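Intracellular protein transport protein USO1 (Saccharomyces cerevisiae S288c, PDB 6LSU) is required for protein transport from the endoplasmic reticulum to the Golgi complex, this chain being the globular head of the membrane tether. Local coordinates at residues 202-207 / 241-246; 236-241 / 258-263; 414-419 / 511-516; 575-580 / 694-699. All blocks are in the same frame, centred on the assembly; numbering follows the deposited sequence.

Contact 1. Residues 202-207 / 241-246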
loop_
_atom_site.group_PDB
_atom_site.type_symbol
_atom_site.label_atom_id
_atom_site.label_comp_id
_atom_site.label_asym_id
_atom_site.label_seq_id
_atom_site.Cartn_x
_atom_site.Cartn_y
_atom_site.Cartn_z
ATOM N N MET A 202 -16.430 -26.097 -19.618
ATOM C CA MET A 202 -15.554 -26.932 -20.468
ATOM C C MET A 202 -14.744 -25.997 -21.363
ATOM O O MET A 202 -13.628 -26.377 -21.740
ATOM C CB MET A 202 -16.425 -27.874 -21.312
ATOM C CG MET A 202 -17.609 -28.488 -20.520
ATOM S SD MET A 202 -19.026 -27.350 -20.142
ATOM C CE MET A 202 -19.646 -28.011 -18.592
ATOM N N HIS A 203 -15.291 -24.817 -21.650
ATOM C CA HIS A 203 -14.731 -23.829 -22.610
ATOM C C HIS A 203 -14.060 -22.668 -21.869
ATOM O O HIS A 203 -14.736 -22.014 -21.068
ATOM C CB HIS A 203 -15.832 -23.426 -23.585
ATOM C CG HIS A 203 -16.224 -24.553 -24.489
ATOM N ND1 HIS A 203 -17.325 -25.375 -24.232
ATOM C CD2 HIS A 203 -15.660 -25.012 -25.634
ATOM C CE1 HIS A 203 -17.422 -26.281 -25.187
ATOM N NE2 HIS A 203 -16.407 -26.085 -26.059
ATOM N N GLU A 204 -12.761 -22.463 -22.125
ATOM C CA GLU A 204 -11.846 -21.634 -21.292
ATOM C C GLU A 204 -12.374 -20.201 -21.261
ATOM O O GLU A 204 -12.516 -19.608 -20.178
ATOM C CB GLU A 204 -10.403 -21.718 -21.796
ATOM C CG GLU A 204 -9.371 -21.692 -20.668
ATOM C CD GLU A 204 -7.969 -22.168 -21.031
ATOM O OE1 GLU A 204 -7.297 -21.497 -21.856
ATOM O OE2 GLU A 204 -7.541 -23.217 -20.475
ATOM N N PRO A 205 -12.765 -19.609 -22.407
ATOM C CA PRO A 205 -13.187 -18.205 -22.413
ATOM C C PRO A 205 -14.436 -17.979 -21.558
ATOM O O PRO A 205 -14.563 -16.903 -21.109
ATOM C CB PRO A 205 -13.437 -17.881 -23.901
ATOM C CG PRO A 205 -12.633 -18.977 -24.619
ATOM C CD PRO A 205 -12.817 -20.215 -23.741
ATOM N N ILE A 206 -15.300 -18.975 -21.323
ATOM C CA ILE A 206 -16.442 -18.791 -20.387
ATOM C C ILE A 206 -15.871 -18.716 -18.969
ATOM O O ILE A 206 -16.344 -17.914 -18.162
ATOM C CB ILE A 206 -17.488 -19.911 -20.552
ATOM C CG1 ILE A 206 -18.232 -19.760 -21.880
ATOM C CG2 ILE A 206 -18.447 -19.926 -19.359
ATOM C CD1 ILE A 206 -18.972 -20.997 -22.297
ATOM N N ARG A 207 -14.920 -19.591 -18.652
ATOM C CA ARG A 207 -14.255 -19.598 -17.330
ATOM C C ARG A 207 -13.651 -18.203 -17.092
ATOM O O ARG A 207 -14.031 -17.575 -16.112
ATOM C CB ARG A 207 -13.214 -20.715 -17.295
ATOM C CG ARG A 207 -12.442 -20.791 -15.990
ATOM C CD ARG A 207 -11.131 -21.512 -16.194
ATOM N NE ARG A 207 -10.175 -20.750 -16.973
ATOM C CZ ARG A 207 -8.920 -21.146 -17.207
ATOM N NH1 ARG A 207 -8.494 -22.288 -16.690
ATOM N NH2 ARG A 207 -8.073 -20.409 -17.915
ATOM N N ILE A 241 -5.423 -20.474 -11.121
ATOM C CA ILE A 241 -4.098 -19.821 -10.962
ATOM C C ILE A 241 -3.004 -20.875 -11.217
ATOM O O ILE A 241 -2.133 -20.590 -12.065
ATOM C CB ILE A 241 -3.953 -19.138 -9.586
ATOM C CG1 ILE A 241 -4.884 -17.921 -9.456
ATOM C CG2 ILE A 241 -2.475 -18.741 -9.307
ATOM C CD1 ILE A 241 -5.107 -17.467 -8.059
ATOM N N GLU A 242 -3.021 -22.042 -10.549
ATOM C CA GLU A 242 -1.940 -23.038 -10.792
ATOM C C GLU A 242 -2.000 -23.583 -12.227
ATOM O O GLU A 242 -0.938 -23.696 -12.848
ATOM C CB GLU A 242 -1.865 -24.184 -9.789
ATOM C CG GLU A 242 -0.419 -24.696 -9.641
ATOM C CD GLU A 242 0.739 -23.680 -9.599
ATOM O OE1 GLU A 242 0.656 -22.656 -8.841
ATOM O OE2 GLU A 242 1.741 -23.914 -10.330
ATOM N N GLU A 243 -3.196 -23.807 -12.756
ATOM C CA GLU A 243 -3.439 -24.265 -14.152
ATOM C C GLU A 243 -2.867 -23.234 -15.151
ATOM O O GLU A 243 -2.264 -23.654 -16.173
ATOM C CB GLU A 243 -4.939 -24.532 -14.283
ATOM C CG GLU A 243 -5.323 -25.578 -15.296
ATOM C CD GLU A 243 -6.833 -25.568 -15.517
ATOM O OE1 GLU A 243 -7.605 -25.597 -14.504
ATOM O OE2 GLU A 243 -7.235 -25.446 -16.689
ATOM N N GLU A 244 -2.925 -21.926 -14.876
ATOM C CA GLU A 244 -2.402 -20.898 -15.837
ATOM C C GLU A 244 -0.921 -20.535 -15.609
ATOM O O GLU A 244 -0.404 -19.696 -16.366
ATOM C CB GLU A 244 -3.302 -19.675 -15.778
ATOM C CG GLU A 244 -4.665 -19.948 -16.378
ATOM C CD GLU A 244 -4.631 -20.228 -17.871
ATOM O OE1 GLU A 244 -3.959 -19.443 -18.602
ATOM O OE2 GLU A 244 -5.315 -21.202 -18.304
ATOM N N GLY A 245 -0.254 -21.132 -14.617
ATOM C CA GLY A 245 1.191 -20.946 -14.393
ATOM C C GLY A 245 1.517 -20.032 -13.235
ATOM O O GLY A 245 2.620 -19.497 -13.219
ATOM N N GLY A 246 0.596 -19.838 -12.298
ATOM C CA GLY A 246 0.852 -19.056 -11.078
ATOM C C GLY A 246 1.195 -17.612 -11.403
ATOM O O GLY A 246 0.599 -17.014 -12.332
HETATM O O HOH W 1 -9.886 -24.387 -14.699
#
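Arg207 NH2 is held by Glu244, giving an almost straight hydrogen bond to OE2 (2.9 Å, 175° at the hydrogen) that is also a salt bridge. The two side chains meet tip to tip with their flat groups nearly perpendicular: OE2 lies in the guanidinium plane, while the donor stands well above the carboxylate plane of Glu244. A second salt bridge, longer, runs from Arg207 NH1 to Glu243 OE2 at 3.4 Å. The other oxygen of Glu243 joins in through a water, which donates to OE1 and accepts from Arg207 NH1 at 3.2 Å. With CG anti to its backbone N (chi1 179°) and a bend at chi3, Arg207 reaches from the first turn of helix 204-218, in the third armadillo repeat, to the last turn of helix 233-244 in the fourth. That last turn closes in a Schellman motif, where Gly245 takes a positive phi that suits glycine. Glu204, one turn before Arg207, lays CG over one guanidinium face, 3.3 Å above the plane. Its OE2 is only a long charge partner for Arg207 NH2, at 3.8 Å and far from the guanidinium plane. An alanine in place of Arg207 would probably leave Glu204, Glu243 and Glu244 without the cation between them, to repel one another across the repeat boundary. Glu204 OE2 and Glu244 OE2 are already 3.7 Å apart, a like-charge approach that the arginine probably makes tolerable.

Contact 2. Residues 236-241 / 258-263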
loop_
_atom_site.group_PDB
_atom_site.type_symbol
_atom_site.label_atom_id
_atom_site.label_comp_id
_atom_site.label_asym_id
_atom_site.label_seq_id
_atom_site.Cartn_x
_atom_site.Cartn_y
_atom_site.Cartn_z
ATOM N N ARG A 236 -11.423 -23.208 -6.304
ATOM C CA ARG A 236 -11.578 -23.044 -7.771
ATOM C C ARG A 236 -10.525 -22.066 -8.296
ATOM O O ARG A 236 -9.764 -22.419 -9.219
ATOM C CB ARG A 236 -12.979 -22.521 -8.091
ATOM C CG ARG A 236 -14.097 -23.501 -7.755
ATOM C CD ARG A 236 -15.435 -22.991 -8.246
ATOM N NE ARG A 236 -16.571 -23.653 -7.618
ATOM C CZ ARG A 236 -17.415 -24.477 -8.236
ATOM N NH1 ARG A 236 -17.264 -24.762 -9.520
ATOM N NH2 ARG A 236 -18.417 -25.002 -7.552
ATOM N N LEU A 237 -10.478 -20.868 -7.720
ATOM C CA LEU A 237 -9.629 -19.762 -8.234
ATOM C C LEU A 237 -8.153 -20.157 -8.135
ATOM O O LEU A 237 -7.448 -19.897 -9.122
ATOM C CB LEU A 237 -9.953 -18.462 -7.480
ATOM C CG LEU A 237 -11.319 -17.853 -7.809
ATOM C CD1 LEU A 237 -11.514 -16.516 -7.102
ATOM C CD2 LEU A 237 -11.490 -17.682 -9.302
ATOM N N PHE A 238 -7.724 -20.781 -7.034
ATOM C CA PHE A 238 -6.347 -21.329 -6.860
ATOM C C PHE A 238 -6.015 -22.428 -7.881
ATOM O O PHE A 238 -4.872 -22.428 -8.356
ATOM C CB PHE A 238 -6.041 -21.804 -5.433
ATOM C CG PHE A 238 -5.580 -20.673 -4.537
ATOM C CD1 PHE A 238 -4.398 -20.009 -4.823
ATOM C CD2 PHE A 238 -6.360 -20.201 -3.491
ATOM C CE1 PHE A 238 -3.992 -18.925 -4.066
ATOM C CE2 PHE A 238 -5.935 -19.121 -2.732
ATOM C CZ PHE A 238 -4.750 -18.489 -3.028
ATOM N N SER A 239 -6.958 -23.274 -8.310
ATOM C CA SER A 239 -6.639 -24.308 -9.341
ATOM C C SER A 239 -6.469 -23.583 -10.656
ATOM O O SER A 239 -5.536 -23.934 -11.368
ATOM C CB SER A 239 -7.639 -25.408 -9.470
ATOM O OG SER A 239 -8.464 -25.440 -8.318
ATOM N N ILE A 240 -7.309 -22.587 -10.947
ATOM C CA ILE A 240 -7.175 -21.817 -12.224
ATOM C C ILE A 240 -5.786 -21.161 -12.220
ATOM O O ILE A 240 -5.073 -21.290 -13.198
ATOM C CB ILE A 240 -8.316 -20.796 -12.390
ATOM C CG1 ILE A 240 -9.686 -21.467 -12.363
ATOM C CG2 ILE A 240 -8.095 -19.996 -13.676
ATOM C CD1 ILE A 240 -10.834 -20.504 -12.465
ATOM N N ILE A 241 -5.423 -20.474 -11.121
ATOM C CA ILE A 241 -4.098 -19.821 -10.962
ATOM C C ILE A 241 -3.004 -20.875 -11.217
ATOM O O ILE A 241 -2.133 -20.590 -12.065
ATOM C CB ILE A 241 -3.953 -19.138 -9.586
ATOM C CG1 ILE A 241 -4.884 -17.921 -9.456
ATOM C CG2 ILE A 241 -2.475 -18.741 -9.307
ATOM C CD1 ILE A 241 -5.107 -17.467 -8.059
ATOM N N SER A 258 -7.544 -10.688 -8.130
ATOM C CA SER A 258 -8.361 -9.461 -7.974
ATOM C C SER A 258 -9.722 -9.864 -7.387
ATOM O O SER A 258 -10.274 -9.150 -6.513
ATOM C CB SER A 258 -8.517 -8.788 -9.283
ATOM O OG SER A 258 -8.310 -7.407 -9.127
ATOM N N LEU A 259 -10.259 -10.991 -7.867
ATOM C CA LEU A 259 -11.541 -11.518 -7.359
ATOM C C LEU A 259 -11.340 -12.029 -5.918
ATOM O O LEU A 259 -12.137 -11.645 -5.025
ATOM C CB LEU A 259 -12.084 -12.595 -8.313
ATOM C CG LEU A 259 -13.304 -13.335 -7.789
ATOM C CD1 LEU A 259 -14.417 -12.343 -7.469
ATOM C CD2 LEU A 259 -13.753 -14.409 -8.767
ATOM N N ILE A 260 -10.285 -12.798 -5.641
ATOM C CA ILE A 260 -10.000 -13.189 -4.229
ATOM C C ILE A 260 -9.949 -11.929 -3.372
ATOM O O ILE A 260 -10.433 -11.982 -2.227
ATOM C CB ILE A 260 -8.709 -14.008 -4.101
ATOM C CG1 ILE A 260 -8.747 -15.295 -4.896
ATOM C CG2 ILE A 260 -8.432 -14.307 -2.625
ATOM C CD1 ILE A 260 -7.509 -16.187 -4.636
ATOM N N ASN A 261 -9.379 -10.850 -3.888
ATOM C CA ASN A 261 -9.228 -9.599 -3.123
ATOM C C ASN A 261 -10.617 -9.044 -2.817
ATOM O O ASN A 261 -10.849 -8.720 -1.657
ATOM C CB ASN A 261 -8.310 -8.612 -3.864
ATOM C CG ASN A 261 -8.051 -7.355 -3.068
ATOM O OD1 ASN A 261 -8.978 -6.562 -2.857
ATOM N ND2 ASN A 261 -6.819 -7.199 -2.616
ATOM N N ASN A 262 -11.488 -8.918 -3.810
ATOM C CA ASN A 262 -12.827 -8.297 -3.654
ATOM C C ASN A 262 -13.713 -9.167 -2.744
ATOM O O ASN A 262 -14.597 -8.590 -2.064
ATOM C CB ASN A 262 -13.516 -8.082 -5.002
ATOM C CG ASN A 262 -12.928 -6.958 -5.830
ATOM O OD1 ASN A 262 -12.379 -5.992 -5.309
ATOM N ND2 ASN A 262 -13.073 -7.056 -7.130
ATOM N N ILE A 263 -13.514 -10.499 -2.701
ATOM C CA ILE A 263 -14.328 -11.371 -1.804
ATOM C C ILE A 263 -13.897 -11.192 -0.332
ATOM O O ILE A 263 -14.763 -11.513 0.545
ATOM C CB ILE A 263 -14.216 -12.840 -2.254
ATOM C CG1 ILE A 263 -14.804 -13.076 -3.639
ATOM C CG2 ILE A 263 -14.811 -13.788 -1.231
ATOM C CD1 ILE A 263 -14.245 -14.298 -4.318
#
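Leu237 makes the broadest contact from its helix, pushing CD1 between side chains of segment 258-263 on the facing helix 251-264. This methyl lies 3.5 Å from Leu259 CD2 and 3.7 Å from Ile260 CG1, with Ile263 CD1 at a looser 4.5 Å. The side chains of Leu237 and Leu259 cross at about a right angle; Leu259 holds CG anti to its backbone N (chi1 172°), whereas Leu237 CG and Ile260 CG1 each lie beside the backbone N. Next comes Phe238, whose ring receives Ile260 CD1 over one face in a CH-pi contact, the methyl 4.2 Å from the ring centroid and 27° off its normal. An aromatic residue suits the place because its flat face can accept a methyl end-group. Helices 233-244 and 251-264 both belong to the fourth armadillo repeat, and here they run antiparallel, their segment axes 11.1 Å apart and crossing at -160°, with buried hydrocarbon filling the interface. One turn after Leu237, Ile241 adds CD1 at 4.4 Å from Ile260 CD1, so that this one isoleucine serves Leu237, Phe238 and Ile241. Branched leucine and isoleucine suit such a buried interface by presenting methyls to several neighbours. Beyond the pair, Leu259 also packs on Leu214 and Met215 of helix 204-218, carrying the hydrophobic core on into the preceding repeat.

Contact 3. Residues 414-419 / 511-516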
loop_
_atom_site.group_PDB
_atom_site.type_symbol
_atom_site.label_atom_id
_atom_site.label_comp_id
_atom_site.label_asym_id
_atom_site.label_seq_id
_atom_site.Cartn_x
_atom_site.Cartn_y
_atom_site.Cartn_z
ATOM N N TYR A 414 22.306 2.178 5.784
ATOM C CA TYR A 414 23.437 2.220 4.833
ATOM C C TYR A 414 23.056 1.777 3.417
ATOM O O TYR A 414 24.005 1.575 2.597
ATOM C CB TYR A 414 24.607 1.351 5.319
ATOM C CG TYR A 414 25.046 1.630 6.729
ATOM C CD1 TYR A 414 25.811 2.742 7.061
ATOM C CD2 TYR A 414 24.660 0.765 7.751
ATOM C CE1 TYR A 414 26.160 3.004 8.386
ATOM C CE2 TYR A 414 25.008 1.013 9.071
ATOM C CZ TYR A 414 25.748 2.144 9.392
ATOM O OH TYR A 414 26.045 2.385 10.702
ATOM N N ALA A 415 21.765 1.572 3.102
ATOM C CA ALA A 415 21.385 1.011 1.780
ATOM C C ALA A 415 20.872 2.134 0.900
ATOM O O ALA A 415 19.789 1.948 0.263
ATOM C CB ALA A 415 20.364 -0.087 1.894
ATOM N N ASN A 416 21.610 3.243 0.843
ATOM C CA ASN A 416 21.404 4.257 -0.225
ATOM C C ASN A 416 22.130 3.731 -1.472
ATOM O O ASN A 416 22.901 2.739 -1.363
ATOM C CB ASN A 416 21.798 5.658 0.245
ATOM C CG ASN A 416 23.292 5.836 0.407
ATOM O OD1 ASN A 416 24.074 4.893 0.285
ATOM N ND2 ASN A 416 23.704 7.057 0.670
ATOM N N SER A 417 21.853 4.317 -2.630
ATOM C CA SER A 417 22.363 3.837 -3.950
ATOM C C SER A 417 21.635 2.551 -4.375
ATOM O O SER A 417 20.816 2.649 -5.293
ATOM C CB SER A 417 23.886 3.621 -4.010
ATOM O OG SER A 417 24.620 4.517 -3.182
ATOM N N VAL A 418 21.903 1.407 -3.732
ATOM C CA VAL A 418 21.390 0.064 -4.169
ATOM C C VAL A 418 19.871 -0.096 -3.905
ATOM O O VAL A 418 19.181 -0.689 -4.798
ATOM C CB VAL A 418 22.189 -1.099 -3.553
ATOM C CG1 VAL A 418 22.503 -0.867 -2.073
ATOM C CG2 VAL A 418 21.462 -2.432 -3.778
ATOM N N HIS A 419 19.331 0.407 -2.784
ATOM C CA HIS A 419 17.873 0.306 -2.457
ATOM C C HIS A 419 17.149 1.654 -2.523
ATOM O O HIS A 419 17.767 2.698 -2.313
ATOM C CB HIS A 419 17.637 -0.314 -1.072
ATOM C CG HIS A 419 18.003 -1.757 -1.028
ATOM N ND1 HIS A 419 17.666 -2.629 -2.032
ATOM C CD2 HIS A 419 18.673 -2.484 -0.117
ATOM C CE1 HIS A 419 18.120 -3.829 -1.758
ATOM N NE2 HIS A 419 18.737 -3.772 -0.586
ATOM N N ASN A 511 26.766 13.866 4.631
ATOM C CA ASN A 511 25.980 14.660 3.646
ATOM C C ASN A 511 25.571 13.798 2.441
ATOM O O ASN A 511 24.607 14.213 1.747
ATOM C CB ASN A 511 26.797 15.851 3.153
ATOM C CG ASN A 511 28.188 15.371 2.815
ATOM O OD1 ASN A 511 29.026 15.231 3.708
ATOM N ND2 ASN A 511 28.410 14.991 1.551
ATOM N N LEU A 512 26.311 12.721 2.180
ATOM C CA LEU A 512 26.037 11.776 1.077
ATOM C C LEU A 512 24.950 10.728 1.437
ATOM O O LEU A 512 24.621 9.921 0.588
ATOM C CB LEU A 512 27.355 11.080 0.776
ATOM C CG LEU A 512 28.481 12.017 0.333
ATOM C CD1 LEU A 512 29.568 11.254 -0.417
ATOM C CD2 LEU A 512 27.931 13.150 -0.543
ATOM N N ASN A 513 24.469 10.695 2.674
ATOM C CA ASN A 513 23.477 9.715 3.148
ATOM C C ASN A 513 22.698 10.336 4.303
ATOM O O ASN A 513 22.603 9.757 5.373
ATOM C CB ASN A 513 24.171 8.411 3.551
ATOM C CG ASN A 513 23.192 7.317 3.907
ATOM O OD1 ASN A 513 21.974 7.514 3.810
ATOM N ND2 ASN A 513 23.721 6.176 4.318
ATOM N N PRO A 514 22.154 11.553 4.161
ATOM C CA PRO A 514 21.598 12.264 5.311
ATOM C C PRO A 514 20.588 11.384 6.074
ATOM O O PRO A 514 20.626 11.373 7.314
ATOM C CB PRO A 514 20.948 13.529 4.708
ATOM C CG PRO A 514 20.789 13.153 3.213
ATOM C CD PRO A 514 21.977 12.272 2.908
ATOM N N PHE A 515 19.766 10.635 5.327
ATOM C CA PHE A 515 18.597 9.879 5.842
ATOM C C PHE A 515 19.052 8.824 6.870
ATOM O O PHE A 515 18.324 8.565 7.874
ATOM C CB PHE A 515 17.782 9.347 4.657
ATOM C CG PHE A 515 16.837 10.411 4.179
ATOM C CD1 PHE A 515 15.831 10.828 5.011
ATOM C CD2 PHE A 515 16.979 11.007 2.955
ATOM C CE1 PHE A 515 14.975 11.827 4.630
ATOM C CE2 PHE A 515 16.112 12.014 2.571
ATOM C CZ PHE A 515 15.126 12.434 3.418
ATOM N N LYS A 516 20.257 8.286 6.713
ATOM C CA LYS A 516 20.865 7.456 7.783
ATOM C C LYS A 516 20.657 8.100 9.168
ATOM O O LYS A 516 20.337 7.383 10.154
ATOM C CB LYS A 516 22.363 7.355 7.581
ATOM C CG LYS A 516 23.101 6.733 8.732
ATOM C CD LYS A 516 24.439 6.200 8.322
ATOM C CE LYS A 516 25.474 7.298 8.180
ATOM N NZ LYS A 516 26.756 6.703 7.725
#
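The N-cap of helix 514-528, Asn513, meets Asn416 in the loop that leads from helix 404-414 to helix 421-435, joining the seventh and eighth armadillo repeats. Asn416 ND2 approaches Asn513 CB at 3.2 Å, and the two amide planes are turned 30° from each other. The same nitrogen of Asn416, ND2, lies 3.0 Å from Leu512 O, but the angle is too poor for a hydrogen bond. The amide of Asn513 works in two directions. Its OD1 accepts a weak capping bond from Lys516 N at 3.5 Å, and its ND2 donates to Leu413 O in the last turn of helix 404-414; Arg424 NH2 adds a weak bond to OD1. An alanine in place of Asn513 would probably leave Leu413 O without this donor and the first turn of helix 514-528 without its side-chain cap. Further along, Lys516 slants past Tyr414, its CD 3.6 Å from Tyr414 CE1, so that the aliphatic part of the lysine rests against the ring. A bend at chi3 (78°) turns the chain after CD, and NZ pairs with Asp507. Asparagine, short and able both to accept and to donate, is a classic residue for a helix N-cap, as it is here.

Contact 4. Residues 575-580 / 694-699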
loop_
_atom_site.group_PDB
_atom_site.type_symbol
_atom_site.label_atom_id
_atom_site.label_comp_id
_atom_site.label_asym_id
_atom_site.label_seq_id
_atom_site.Cartn_x
_atom_site.Cartn_y
_atom_site.Cartn_z
ATOM N N ASP A 575 23.650 19.594 3.843
ATOM C CA ASP A 575 22.250 19.127 3.977
ATOM C C ASP A 575 21.652 19.634 5.292
ATOM O O ASP A 575 22.248 19.372 6.355
ATOM C CB ASP A 575 22.209 17.603 3.912
ATOM C CG ASP A 575 21.014 17.129 3.129
ATOM O OD1 ASP A 575 19.897 17.574 3.482
ATOM O OD2 ASP A 575 21.232 16.422 2.133
ATOM N N ILE A 576 20.490 20.292 5.237
ATOM C CA ILE A 576 19.916 20.948 6.440
ATOM C C ILE A 576 19.188 19.870 7.243
ATOM O O ILE A 576 18.830 20.107 8.464
ATOM C CB ILE A 576 19.044 22.164 6.068
ATOM C CG1 ILE A 576 17.555 21.839 6.013
ATOM C CG2 ILE A 576 19.523 22.794 4.773
ATOM C CD1 ILE A 576 16.681 23.048 5.766
ATOM N N ARG A 577 19.025 18.710 6.609
ATOM C CA ARG A 577 18.424 17.504 7.224
ATOM C C ARG A 577 19.237 17.159 8.477
ATOM O O ARG A 577 18.648 17.128 9.580
ATOM C CB ARG A 577 18.380 16.394 6.172
ATOM C CG ARG A 577 17.089 16.371 5.373
ATOM C CD ARG A 577 17.131 15.349 4.263
ATOM N NE ARG A 577 17.610 16.010 3.070
ATOM C CZ ARG A 577 16.838 16.538 2.139
ATOM N NH1 ARG A 577 15.516 16.475 2.233
ATOM N NH2 ARG A 577 17.409 17.114 1.098
ATOM N N ILE A 578 20.560 17.055 8.323
ATOM C CA ILE A 578 21.522 16.669 9.394
ATOM C C ILE A 578 21.295 17.471 10.667
ATOM O O ILE A 578 21.073 16.875 11.724
ATOM C CB ILE A 578 22.952 16.778 8.851
ATOM C CG1 ILE A 578 23.079 15.965 7.573
ATOM C CG2 ILE A 578 23.965 16.381 9.904
ATOM C CD1 ILE A 578 24.510 15.675 7.141
ATOM N N PRO A 579 21.396 18.829 10.627
ATOM C CA PRO A 579 21.084 19.682 11.779
ATOM C C PRO A 579 19.662 19.531 12.320
ATOM O O PRO A 579 19.507 19.528 13.526
ATOM C CB PRO A 579 21.170 21.121 11.254
ATOM C CG PRO A 579 21.980 21.034 9.991
ATOM C CD PRO A 579 21.846 19.617 9.471
ATOM N N ILE A 580 18.661 19.434 11.444
ATOM C CA ILE A 580 17.217 19.304 11.861
ATOM C C ILE A 580 17.053 18.004 12.669
ATOM O O ILE A 580 16.330 17.982 13.712
ATOM C CB ILE A 580 16.271 19.314 10.645
ATOM C CG1 ILE A 580 16.289 20.669 9.935
ATOM C CG2 ILE A 580 14.864 18.914 11.063
ATOM C CD1 ILE A 580 15.418 20.723 8.684
ATOM N N THR A 694 18.716 17.729 -6.309
ATOM C CA THR A 694 19.696 16.694 -5.859
ATOM C C THR A 694 19.128 15.289 -6.087
ATOM O O THR A 694 19.933 14.404 -6.429
ATOM C CB THR A 694 20.079 16.832 -4.377
ATOM O OG1 THR A 694 19.101 17.639 -3.722
ATOM C CG2 THR A 694 21.448 17.438 -4.158
ATOM N N GLY A 695 17.809 15.110 -5.898
ATOM C CA GLY A 695 17.076 13.826 -6.006
ATOM C C GLY A 695 16.707 13.229 -4.647
ATOM O O GLY A 695 16.486 12.003 -4.584
ATOM N N LEU A 696 16.647 14.065 -3.600
ATOM C CA LEU A 696 16.405 13.681 -2.185
ATOM C C LEU A 696 14.927 13.890 -1.877
ATOM O O LEU A 696 14.307 14.868 -2.270
ATOM C CB LEU A 696 17.278 14.507 -1.226
ATOM C CG LEU A 696 18.758 14.125 -1.148
ATOM C CD1 LEU A 696 19.461 14.883 -0.032
ATOM C CD2 LEU A 696 18.944 12.631 -0.955
ATOM N N PRO A 697 14.295 12.957 -1.156
ATOM C CA PRO A 697 12.925 13.177 -0.709
ATOM C C PRO A 697 12.811 14.470 0.107
ATOM O O PRO A 697 13.726 14.785 0.795
ATOM C CB PRO A 697 12.660 11.956 0.165
ATOM C CG PRO A 697 13.579 10.910 -0.422
ATOM C CD PRO A 697 14.843 11.661 -0.759
ATOM N N LYS A 698 11.659 15.139 0.027
ATOM C CA LYS A 698 11.371 16.386 0.780
ATOM C C LYS A 698 10.801 15.993 2.138
ATOM O O LYS A 698 9.589 16.323 2.441
ATOM C CB LYS A 698 10.450 17.306 -0.021
ATOM C CG LYS A 698 11.064 17.833 -1.307
ATOM C CD LYS A 698 10.180 18.828 -2.006
ATOM C CE LYS A 698 10.750 19.271 -3.335
ATOM N NZ LYS A 698 10.201 20.582 -3.756
ATOM N N VAL A 699 11.658 15.323 2.918
ATOM C CA VAL A 699 11.317 14.776 4.260
ATOM C C VAL A 699 12.359 15.363 5.202
ATOM O O VAL A 699 13.578 15.061 4.995
ATOM C CB VAL A 699 11.302 13.227 4.270
ATOM C CG1 VAL A 699 11.162 12.644 5.665
ATOM C CG2 VAL A 699 10.195 12.691 3.376
#
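Arg577 and Leu696 carry most of this contact, with Val699 third. The guanidinium of Arg577 has Leu696 CB over one face, 3.5 Å from NH2; a leucine suits the place because its hydrocarbon can lie against the flat cation. Val699 contributes mainly through its carbonyl: O sits 3.6 Å from Arg577 CD and near the guanidinium plane, at its edge. Pro697 O is also close to Arg577 NH1, but poorly angled for a hydrogen bond. A bend at chi3 (-92°) turns the arginine, and a carboxylate holds it: Asp575 OD1 makes a salt bridge to Arg577 NE at 2.8 Å, whose hydrogen bond is weak because it is bent. An arginine is long enough to reach both this carboxylate and the loop. Asp575 OD1 also takes a weak capping bond from Arg577 N (3.4 Å), from just before the turn that leads into helix 577-590 in the ninth armadillo repeat. Segment 694-699 belongs to the irregular connection between helices 660-673 and 703-711; within it Lys698 is the centre of an inverse gamma turn. From the same connection Asp692 gives Arg577 NH2 a second carboxylate partner. Leu696 CD1 comes tip to tip with Asp575, meeting OD2.

The contacts form two pairs within the head. Contacts 1 and 2, centres 11 Å apart, share helix 233-244 and Ile241, and their segments alternate along the chain; Arg207 CZ of contact 1 packs on Ile240 CG2 of contact 2 at 3.8 Å. Contacts 3 and 4 follow later, in series, also 11 Å apart between centres, with Phe515 of contact 3 touching Pro697, Val699 and Arg577 of contact 4. The pairs are 40 to 50 Å apart between centres, and contact 2 lies across the chain's centre from contacts 3 and 4. Contacts 1 and 2 join neighbouring helices of the third and fourth armadillo repeats, whereas contacts 3 and 4 bring sequence-distant parts together, including the connection between helices 660-673 and 703-711.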